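Local coordinates for hemerythrin HHE cation binding domain protein (Mycobacterium kansasii, PDB 6TYJ) that binds metal ions such as zinc and iron inside a hemerythrin-like helical bundle; its physiological role is not firmly established, at residues R56-L61 / A78-V83; E39-F44 / T93-P98. One frame throughout, in Å; residues are numbered along the deposited sequence. Where two conformers were deposited one is given.

Interaction 1: R56-L61 / A78-V83. With ZN (zinc ion), chain D; ZN (zinc ion), chain B.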
ATOM      1  N   ARG A  56       0.015   4.128  -5.329  1.00 17.03           N
ATOM      2  CA  ARG A  56       0.278   4.875  -6.565  1.00 17.24           C
ATOM      3  C   ARG A  56       0.668   3.946  -7.702  1.00 21.78           C
ATOM      4  O   ARG A  56       0.200   4.134  -8.840  1.00 19.98           O
ATOM      5  CB  ARG A  56       1.370   5.911  -6.332  1.00 24.71           C
ATOM      6  CG  ARG A  56       0.911   7.126  -5.558  1.00 35.03           C
ATOM      7  CD  ARG A  56       1.990   8.187  -5.536  1.00 29.76           C
ATOM      8  NE  ARG A  56       1.691   9.190  -4.528  1.00 34.22           N
ATOM      9  CZ  ARG A  56       1.085  10.339  -4.785  1.00 49.86           C
ATOM     10  NH1 ARG A  56       0.724  10.633  -6.024  1.00 46.01           N
ATOM     11  NH2 ARG A  56       0.857  11.200  -3.805  1.00 55.84           N
ATOM     12  N   ILE A  57       1.558   2.972  -7.450  1.00 21.22           N
ATOM     13  CA  ILE A  57       1.878   2.096  -8.570  0.57 23.90           C
ATOM     14  C   ILE A  57       0.668   1.266  -8.966  1.00 18.51           C
ATOM     15  O   ILE A  57       0.487   1.007 -10.176  1.00 19.41           O
ATOM     16  CB  ILE A  57       3.122   1.212  -8.334  0.57 20.06           C
ATOM     17  CG1 ILE A  57       2.897   0.141  -7.274  0.57 17.12           C
ATOM     18  CG2 ILE A  57       4.350   2.070  -8.012  0.57 25.56           C
ATOM     19  CD1 ILE A  57       4.065  -0.829  -7.220  0.57 26.00           C
ATOM     20  N   GLU A  58      -0.206   0.897  -8.021  1.00 18.60           N
ATOM     21  CA  GLU A  58      -1.430   0.194  -8.386  1.00 19.40           C
ATOM     22  C   GLU A  58      -2.327   1.107  -9.228  1.00 17.79           C
ATOM     23  O   GLU A  58      -2.778   0.718 -10.320  1.00 19.79           O
ATOM     24  CB  GLU A  58      -2.120  -0.358  -7.109  1.00 16.32           C
ATOM     25  CG  GLU A  58      -1.436  -1.609  -6.590  1.00 18.92           C
ATOM     26  CD  GLU A  58      -2.039  -2.108  -5.323  1.00 26.56           C
ATOM     27  OE1 GLU A  58      -2.770  -1.369  -4.678  1.00 28.37           O
ATOM     28  OE2 GLU A  58      -1.733  -3.265  -4.994  1.00 17.29           O
ATOM     29  N   ASP A  59      -2.548   2.357  -8.776  1.00 15.98           N
ATOM     30  CA  ASP A  59      -3.481   3.228  -9.475  1.00 17.94           C
ATOM     31  C   ASP A  59      -2.917   3.733 -10.800  1.00 19.58           C
ATOM     32  O   ASP A  59      -3.683   3.963 -11.735  1.00 21.24           O
ATOM     33  CB  ASP A  59      -3.838   4.435  -8.608  1.00 20.01           C
ATOM     34  CG  ASP A  59      -4.779   4.089  -7.474  1.00 25.06           C
ATOM     35  OD1 ASP A  59      -5.494   3.061  -7.583  1.00 23.82           O
ATOM     36  OD2 ASP A  59      -4.810   4.863  -6.504  1.00 25.13           O
ATOM     37  N   ASP A  60      -1.594   3.907 -10.892  1.00 19.49           N
ATOM     38  CA  ASP A  60      -1.000   4.577 -12.054  1.00 19.42           C
ATOM     39  C   ASP A  60      -0.538   3.614 -13.131  1.00 18.84           C
ATOM     40  O   ASP A  60      -0.452   4.013 -14.312  1.00 20.89           O
ATOM     41  CB  ASP A  60       0.202   5.414 -11.607  1.00 19.64           C
ATOM     42  CG  ASP A  60      -0.174   6.525 -10.631  1.00 21.50           C
ATOM     43  OD1 ASP A  60      -1.383   6.815 -10.442  1.00 25.91           O
ATOM     44  OD2 ASP A  60       0.754   7.151 -10.086  1.00 26.08           O
ATOM     45  N   LEU A  61      -0.209   2.373 -12.770  1.00 21.06           N
ATOM     46  CA  LEU A  61       0.341   1.415 -13.723  1.00 21.36           C
ATOM     47  C   LEU A  61      -0.443   0.109 -13.747  1.00 18.28           C
ATOM     48  O   LEU A  61      -0.857  -0.343 -14.819  1.00 21.53           O
ATOM     49  CB  LEU A  61       1.815   1.147 -13.417  1.00 22.05           C
ATOM     50  CG  LEU A  61       2.731   2.322 -13.779  1.00 20.37           C
ATOM     51  CD1 LEU A  61       4.143   2.190 -13.256  1.00 30.85           C
ATOM     52  CD2 LEU A  61       2.758   2.453 -15.290  1.00 23.38           C
ATOM     53  N   ALA A  78     -12.321   1.238  -4.614  1.00 21.34           N
ATOM     54  CA  ALA A  78     -13.063   1.416  -3.366  1.00 25.28           C
ATOM     55  C   ALA A  78     -12.320   0.812  -2.175  1.00 23.13           C
ATOM     56  O   ALA A  78     -12.376   1.365  -1.074  1.00 21.50           O
ATOM     57  CB  ALA A  78     -14.464   0.810  -3.502  1.00 24.48           C
ATOM     58  N   GLU A  79     -11.607  -0.310  -2.360  1.00 23.75           N
ATOM     59  CA  GLU A  79     -10.800  -0.866  -1.266  1.00 24.53           C
ATOM     60  C   GLU A  79      -9.657   0.073  -0.875  1.00 22.99           C
ATOM     61  O   GLU A  79      -9.261   0.132   0.293  1.00 21.55           O
ATOM     62  CB  GLU A  79     -10.238  -2.237  -1.659  1.00 23.62           C
ATOM     63  CG  GLU A  79     -11.241  -3.387  -1.675  1.00 43.04           C
ATOM     64  CD  GLU A  79     -11.518  -3.945  -0.293  1.00 63.18           C
ATOM     65  OE1 GLU A  79     -12.513  -4.696  -0.137  1.00 56.42           O
ATOM     66  OE2 GLU A  79     -10.740  -3.625   0.634  1.00 66.81           O
ATOM     67  N   HIS A  80      -9.069   0.782  -1.843  1.00 20.10           N
ATOM     68  CA  HIS A  80      -8.099   1.803  -1.460  1.00 17.57           C
ATOM     69  C   HIS A  80      -8.742   2.843  -0.559  1.00 20.65           C
ATOM     70  O   HIS A  80      -8.151   3.250   0.449  1.00 21.41           O
ATOM     71  CB  HIS A  80      -7.533   2.486  -2.691  1.00 17.36           C
ATOM     72  CG  HIS A  80      -6.468   1.704  -3.386  1.00 20.11           C
ATOM     73  ND1 HIS A  80      -5.778   2.222  -4.461  1.00 23.39           N
ATOM     74  CD2 HIS A  80      -5.993   0.452  -3.203  1.00 23.23           C
ATOM     75  CE1 HIS A  80      -4.905   1.330  -4.892  1.00 23.49           C
ATOM     76  NE2 HIS A  80      -5.016   0.247  -4.151  1.00 23.14           N
ATOM     77  N   ARG A  81      -9.954   3.284  -0.901  1.00 21.04           N
ATOM     78  CA  ARG A  81     -10.664   4.238  -0.045  1.00 19.84           C
ATOM     79  C   ARG A  81     -10.852   3.684   1.354  1.00 23.86           C
ATOM     80  O   ARG A  81     -10.801   4.431   2.328  1.00 22.19           O
ATOM     81  CB  ARG A  81     -12.034   4.583  -0.620  1.00 23.27           C
ATOM     82  CG  ARG A  81     -11.966   5.273  -1.943  1.00 24.29           C
ATOM     83  CD  ARG A  81     -13.275   5.992  -2.275  1.00 32.48           C
ATOM     84  NE  ARG A  81     -13.225   6.473  -3.645  1.00 47.86           N
ATOM     85  CZ  ARG A  81     -12.676   7.630  -3.997  1.00 60.36           C
ATOM     86  NH1 ARG A  81     -12.661   7.997  -5.270  1.00 67.32           N
ATOM     87  NH2 ARG A  81     -12.145   8.419  -3.066  1.00 60.96           N
ATOM     88  N   GLN A  82     -11.153   2.390   1.455  1.00 21.77           N
ATOM     89  CA  GLN A  82     -11.319   1.755   2.754  1.00 21.31           C
ATOM     90  C   GLN A  82     -10.062   1.925   3.593  1.00 21.77           C
ATOM     91  O   GLN A  82     -10.115   2.253   4.789  1.00 22.70           O
ATOM     92  CB  GLN A  82     -11.620   0.266   2.578  1.00 26.04           C
ATOM     93  CG  GLN A  82     -13.041  -0.069   2.077  1.00 27.71           C
ATOM     94  CD  GLN A  82     -14.088   0.281   3.125  1.00 29.30           C
ATOM     95  OE1 GLN A  82     -14.304   1.458   3.440  1.00 27.50           O
ATOM     96  NE2 GLN A  82     -14.717  -0.750   3.724  1.00 32.54           N
ATOM     97  N   VAL A  83      -8.913   1.655   2.988  1.00 20.53           N
ATOM     98  CA  VAL A  83      -7.659   1.767   3.722  1.00 19.82           C
ATOM     99  C   VAL A  83      -7.388   3.219   4.107  1.00 18.93           C
ATOM    100  O   VAL A  83      -7.007   3.509   5.252  1.00 22.78           O
ATOM    101  CB  VAL A  83      -6.520   1.156   2.889  1.00 20.21           C
ATOM    102  CG1 VAL A  83      -5.188   1.391   3.572  1.00 22.23           C
ATOM    103  CG2 VAL A  83      -6.756  -0.323   2.720  1.00 23.75           C
TER
HETATM  104 ZN    ZN D 302      -6.149   4.236  -5.219  0.58 16.41          ZN
HETATM  105 ZN    ZN B 300      -1.694  -4.089  -3.251  0.90 20.97          ZN
HETATM  106  O   HOH W   1      -7.950   4.542  -5.781  0.67 21.79           O
HETATM  107  O   HOH W   2      -5.778   5.486  -3.706  1.00 30.21           O
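The His80 ring meets Glu58 and Asp59 along its edge. The Glu58 carboxylate lies almost in the ring plane, the two planes 9° apart. Its OE1 sits at the ring edge, 2.8 Å from His80 NE2. Both atoms bind a further zinc ion, so this short distance reflects shared metal coordination, not a hydrogen bond. Asp59 and His80 reach toward each other from opposite directions, the carboxylate plane turned 55° from the ring. Asp59 CG is near the ring plane, while OD1 approaches obliquely. Phe55 stacks on His80, and the ring of His114 meets it at a slant.

Both nitrogens of His80 are metal ligands. On the ND1 side, the chain D zinc is held by His80 ND1 at 2.2 Å and by Asp59 OD2 at 2.0 Å. Water 1 lies 1.9 Å and water 2 2.0 Å from the same zinc. Asp59 OD1 stays 2.7 Å from this zinc, at most a long, weak second bond, so OD2 carries the binding. Water 1 also makes a weak hydrogen bond to Asp59 OD1.

Glu58 holds two metals, one with each oxygen. Its chain is extended beyond CG (chi2 177°), which carries the carboxylate in toward the bundle interior. OE2 binds the chain B zinc at 1.9 Å, and OE1 binds the zinc shared with His80 NE2. His20, His54, His114 and Glu118 complete the chain B site. His80 links the chain D zinc to a middle zinc, and Glu58 links that middle zinc, which His114 also binds, to the chain B zinc. The residues come from helices 38-65 and 70-91. A carboxylate-bridged metal cluster ligated by histidines between bundle helices is characteristic of the hemerythrin HHE domain; the additional zinc on Asp59 enlarges it in this crystal.

Interaction 2: E39-F44 / T93-P98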
ATOM      1  N   GLU A  39      10.926   3.391  18.296  1.00 27.29           N
ATOM      2  CA  GLU A  39      10.964   2.373  17.257  1.00 27.37           C
ATOM      3  C   GLU A  39       9.629   2.266  16.542  1.00 20.79           C
ATOM      4  O   GLU A  39       9.588   2.219  15.304  1.00 20.97           O
ATOM      5  CB  GLU A  39      11.353   1.026  17.878  1.00 26.99           C
ATOM      6  CG  GLU A  39      11.428  -0.079  16.862  1.00 35.48           C
ATOM      7  CD  GLU A  39      11.578  -1.482  17.458  1.00 51.01           C
ATOM      8  OE1 GLU A  39      11.663  -1.616  18.702  1.00 49.14           O
ATOM      9  OE2 GLU A  39      11.598  -2.452  16.662  1.00 49.69           O
ATOM     10  N   ARG A  40       8.527   2.257  17.295  1.00 19.79           N
ATOM     11  CA  ARG A  40       7.219   2.102  16.659  1.00 18.98           C
ATOM     12  C   ARG A  40       6.885   3.315  15.800  1.00 20.02           C
ATOM     13  O   ARG A  40       6.279   3.175  14.729  1.00 18.73           O
ATOM     14  CB  ARG A  40       6.121   1.873  17.700  1.00 19.05           C
ATOM     15  CG  ARG A  40       4.861   1.257  17.076  1.00 17.39           C
ATOM     16  CD  ARG A  40       3.931   0.788  18.206  1.00 19.28           C
ATOM     17  NE  ARG A  40       2.622   0.408  17.701  1.00 22.14           N
ATOM     18  CZ  ARG A  40       1.982  -0.705  18.028  1.00 23.22           C
ATOM     19  NH1 ARG A  40       2.527  -1.576  18.879  1.00 23.82           N
ATOM     20  NH2 ARG A  40       0.794  -0.939  17.500  1.00 24.07           N
ATOM     21  N   HIS A  41       7.224   4.517  16.274  1.00 17.53           N
ATOM     22  CA  HIS A  41       6.947   5.712  15.473  1.00 20.43           C
ATOM     23  C   HIS A  41       7.719   5.709  14.162  1.00 20.63           C
ATOM     24  O   HIS A  41       7.162   6.070  13.113  1.00 18.17           O
ATOM     25  CB  HIS A  41       7.280   6.978  16.266  1.00 18.69           C
ATOM     26  CG  HIS A  41       6.277   7.308  17.339  1.00 19.66           C
ATOM     27  ND1 HIS A  41       4.992   7.718  17.055  1.00 25.94           N
ATOM     28  CD2 HIS A  41       6.378   7.304  18.690  1.00 23.15           C
ATOM     29  CE1 HIS A  41       4.343   7.948  18.185  1.00 27.54           C
ATOM     30  NE2 HIS A  41       5.164   7.719  19.191  1.00 24.73           N
ATOM     31  N   ALA A  42       9.007   5.345  14.199  1.00 17.10           N
ATOM     32  CA  ALA A  42       9.782   5.297  12.949  1.00 17.61           C
ATOM     33  C   ALA A  42       9.225   4.246  12.015  1.00 19.01           C
ATOM     34  O   ALA A  42       9.064   4.498  10.817  1.00 19.83           O
ATOM     35  CB  ALA A  42      11.259   5.023  13.227  1.00 22.26           C
ATOM     36  N   LEU A  43       8.882   3.071  12.552  1.00 20.02           N
ATOM     37  CA  LEU A  43       8.338   2.016  11.710  1.00 19.14           C
ATOM     38  C   LEU A  43       7.024   2.444  11.073  1.00 21.27           C
ATOM     39  O   LEU A  43       6.754   2.120   9.906  1.00 20.02           O
ATOM     40  CB  LEU A  43       8.152   0.753  12.559  1.00 19.84           C
ATOM     41  CG  LEU A  43       9.420  -0.053  12.873  1.00 18.30           C
ATOM     42  CD1 LEU A  43       9.006  -1.054  13.971  1.00 19.11           C
ATOM     43  CD2 LEU A  43       9.995  -0.783  11.646  1.00 21.13           C
ATOM     44  N   PHE A  44       6.195   3.185  11.811  1.00 17.19           N
ATOM     45  CA  PHE A  44       4.941   3.642  11.235  1.00 17.02           C
ATOM     46  C   PHE A  44       5.185   4.615  10.080  1.00 18.94           C
ATOM     47  O   PHE A  44       4.508   4.523   9.053  1.00 16.45           O
ATOM     48  CB  PHE A  44       4.066   4.291  12.299  1.00 18.00           C
ATOM     49  CG  PHE A  44       2.721   4.690  11.788  1.00 18.56           C
ATOM     50  CD1 PHE A  44       1.828   3.726  11.363  1.00 23.40           C
ATOM     51  CD2 PHE A  44       2.341   6.035  11.751  1.00 17.98           C
ATOM     52  CE1 PHE A  44       0.566   4.096  10.861  1.00 22.10           C
ATOM     53  CE2 PHE A  44       1.073   6.402  11.280  1.00 19.80           C
ATOM     54  CZ  PHE A  44       0.194   5.428  10.848  1.00 19.17           C
ATOM     55  N   THR A  93      -6.156   9.011  16.872  1.00 34.34           N
ATOM     56  CA  THR A  93      -5.760   8.495  18.183  1.00 29.89           C
ATOM     57  C   THR A  93      -4.244   8.306  18.223  1.00 26.69           C
ATOM     58  O   THR A  93      -3.727   7.293  17.724  1.00 30.07           O
ATOM     59  CB  THR A  93      -6.483   7.181  18.503  1.00 26.95           C
ATOM     60  OG1 THR A  93      -7.905   7.384  18.434  1.00 35.89           O
ATOM     61  CG2 THR A  93      -6.131   6.685  19.924  1.00 34.53           C
ATOM     62  N   PRO A  94      -3.495   9.237  18.818  1.00 25.90           N
ATOM     63  CA  PRO A  94      -2.042   9.059  18.960  1.00 24.71           C
ATOM     64  C   PRO A  94      -1.710   7.878  19.859  1.00 24.38           C
ATOM     65  O   PRO A  94      -2.534   7.427  20.660  1.00 23.40           O
ATOM     66  CB  PRO A  94      -1.579  10.365  19.622  1.00 33.26           C
ATOM     67  CG  PRO A  94      -2.723  11.322  19.465  1.00 39.70           C
ATOM     68  CD  PRO A  94      -3.964  10.503  19.394  1.00 31.42           C
ATOM     69  N   GLN A  95      -0.463   7.420  19.748  1.00 20.78           N
ATOM     70  CA  GLN A  95      -0.023   6.222  20.456  1.00 19.95           C
ATOM     71  C   GLN A  95      -0.019   6.413  21.961  1.00 20.49           C
ATOM     72  O   GLN A  95      -0.072   5.422  22.698  1.00 27.06           O
ATOM     73  CB  GLN A  95       1.366   5.794  19.973  1.00 21.78           C
ATOM     74  CG  GLN A  95       1.387   5.431  18.467  1.00 21.25           C
ATOM     75  CD  GLN A  95       2.641   4.715  18.032  1.00 28.26           C
ATOM     76  OE1 GLN A  95       3.303   4.053  18.822  1.00 23.44           O
ATOM     77  NE2 GLN A  95       2.991   4.856  16.751  1.00 22.61           N
ATOM     78  N   SER A  96       0.006   7.645  22.439  1.00 20.57           N
ATOM     79  CA  SER A  96      -0.054   7.861  23.885  1.00 23.56           C
ATOM     80  C   SER A  96      -1.451   7.648  24.452  1.00 26.16           C
ATOM     81  O   SER A  96      -1.601   7.544  25.682  1.00 28.90           O
ATOM     82  CB  SER A  96       0.407   9.274  24.203  1.00 26.86           C
ATOM     83  OG  SER A  96      -0.402  10.208  23.514  1.00 28.52           O
ATOM     84  N   GLU A  97      -2.508   7.553  23.574  1.00 22.70           N
ATOM     85  CA  GLU A  97      -3.867   7.504  24.101  1.00 24.10           C
ATOM     86  C   GLU A  97      -4.317   6.068  24.362  1.00 25.27           C
ATOM     87  O   GLU A  97      -3.892   5.141  23.667  1.00 24.96           O
ATOM     88  CB  GLU A  97      -4.831   8.158  23.114  1.00 27.14           C
ATOM     89  CG  GLU A  97      -4.634   9.648  22.991  1.00 41.37           C
ATOM     90  CD  GLU A  97      -5.861  10.380  22.461  1.00 57.31           C
ATOM     91  OE1 GLU A  97      -6.764   9.730  21.891  1.00 52.97           O
ATOM     92  OE2 GLU A  97      -5.916  11.617  22.629  1.00 65.95           O
ATOM     93  N   PRO A  98      -5.194   5.868  25.356  1.00 26.57           N
ATOM     94  CA  PRO A  98      -5.576   4.495  25.723  1.00 29.48           C
ATOM     95  C   PRO A  98      -6.144   3.648  24.594  1.00 35.11           C
ATOM     96  O   PRO A  98      -5.764   2.479  24.466  1.00 46.87           O
ATOM     97  CB  PRO A  98      -6.593   4.721  26.852  1.00 31.14           C
ATOM     98  CG  PRO A  98      -6.123   5.999  27.524  1.00 30.82           C
ATOM     99  CD  PRO A  98      -5.655   6.862  26.333  1.00 28.59           C
TER
HETATM  100  O   HOH W   3       3.408   7.063  14.722  1.00 38.79           O
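Segment 39-44, near the start of helix 38-65, faces a loop with a type I beta turn from Pro94 to Glu97, and the backbones come nearest at His41 and Gln95, with CA atoms 8.6 Å apart. Gln95 fills this gap. An extended chain beyond CG (chi2 -167°) delivers the amide between Arg40 and His41. The amide stacks on one face of the His41 ring, with planes 22° apart. Gln95 CD lies 3.6 Å above that ring plane, displaced toward the rim. Water 3 joins the two groups: it is 2.9 Å from His41 ND1 and accepts a weak hydrogen bond from Gln95 NE2 at 3.0 Å.

Arg40 runs across the amide with its aliphatic part. Its CD is 3.4 Å from Gln95 OE1, a van der Waals approach. The polar ends are held from elsewhere. Asn36, in the loop before this helix, bonds both partners: N donates to Gln95 OE1, and OD1 is bonded to His41 NE2. Arg40 NH1 donates to Ala33 O, and its NE to Tyr100 OH.

The contact ties this helix start to the loop between helices 70-91 and 100-121. Trp104 of helix 100-121 makes a cation-pi contact with Arg40, and Leu43 packs on helix 12-32.

Helix 38-65 is common to both contacts: interaction 2 uses its beginning and interaction 1 a part further along. The centres are 24 Å apart, and the nearest atoms are about 9 Å apart without touching. Along the chain, 56-61 and 78-83 are nested inside the loop closed by 39-44 and 93-98. Interaction 1 is part of the metal cluster, its centre about 8 Å from the centre of the chain. Interaction 2 lies at one end of the bundle, its centre about 19 Å from that of the chain. It gives no ligand to the cluster. The zinc ion about 10 Å from the Arg40 side chain is a separate one, well away from the cluster.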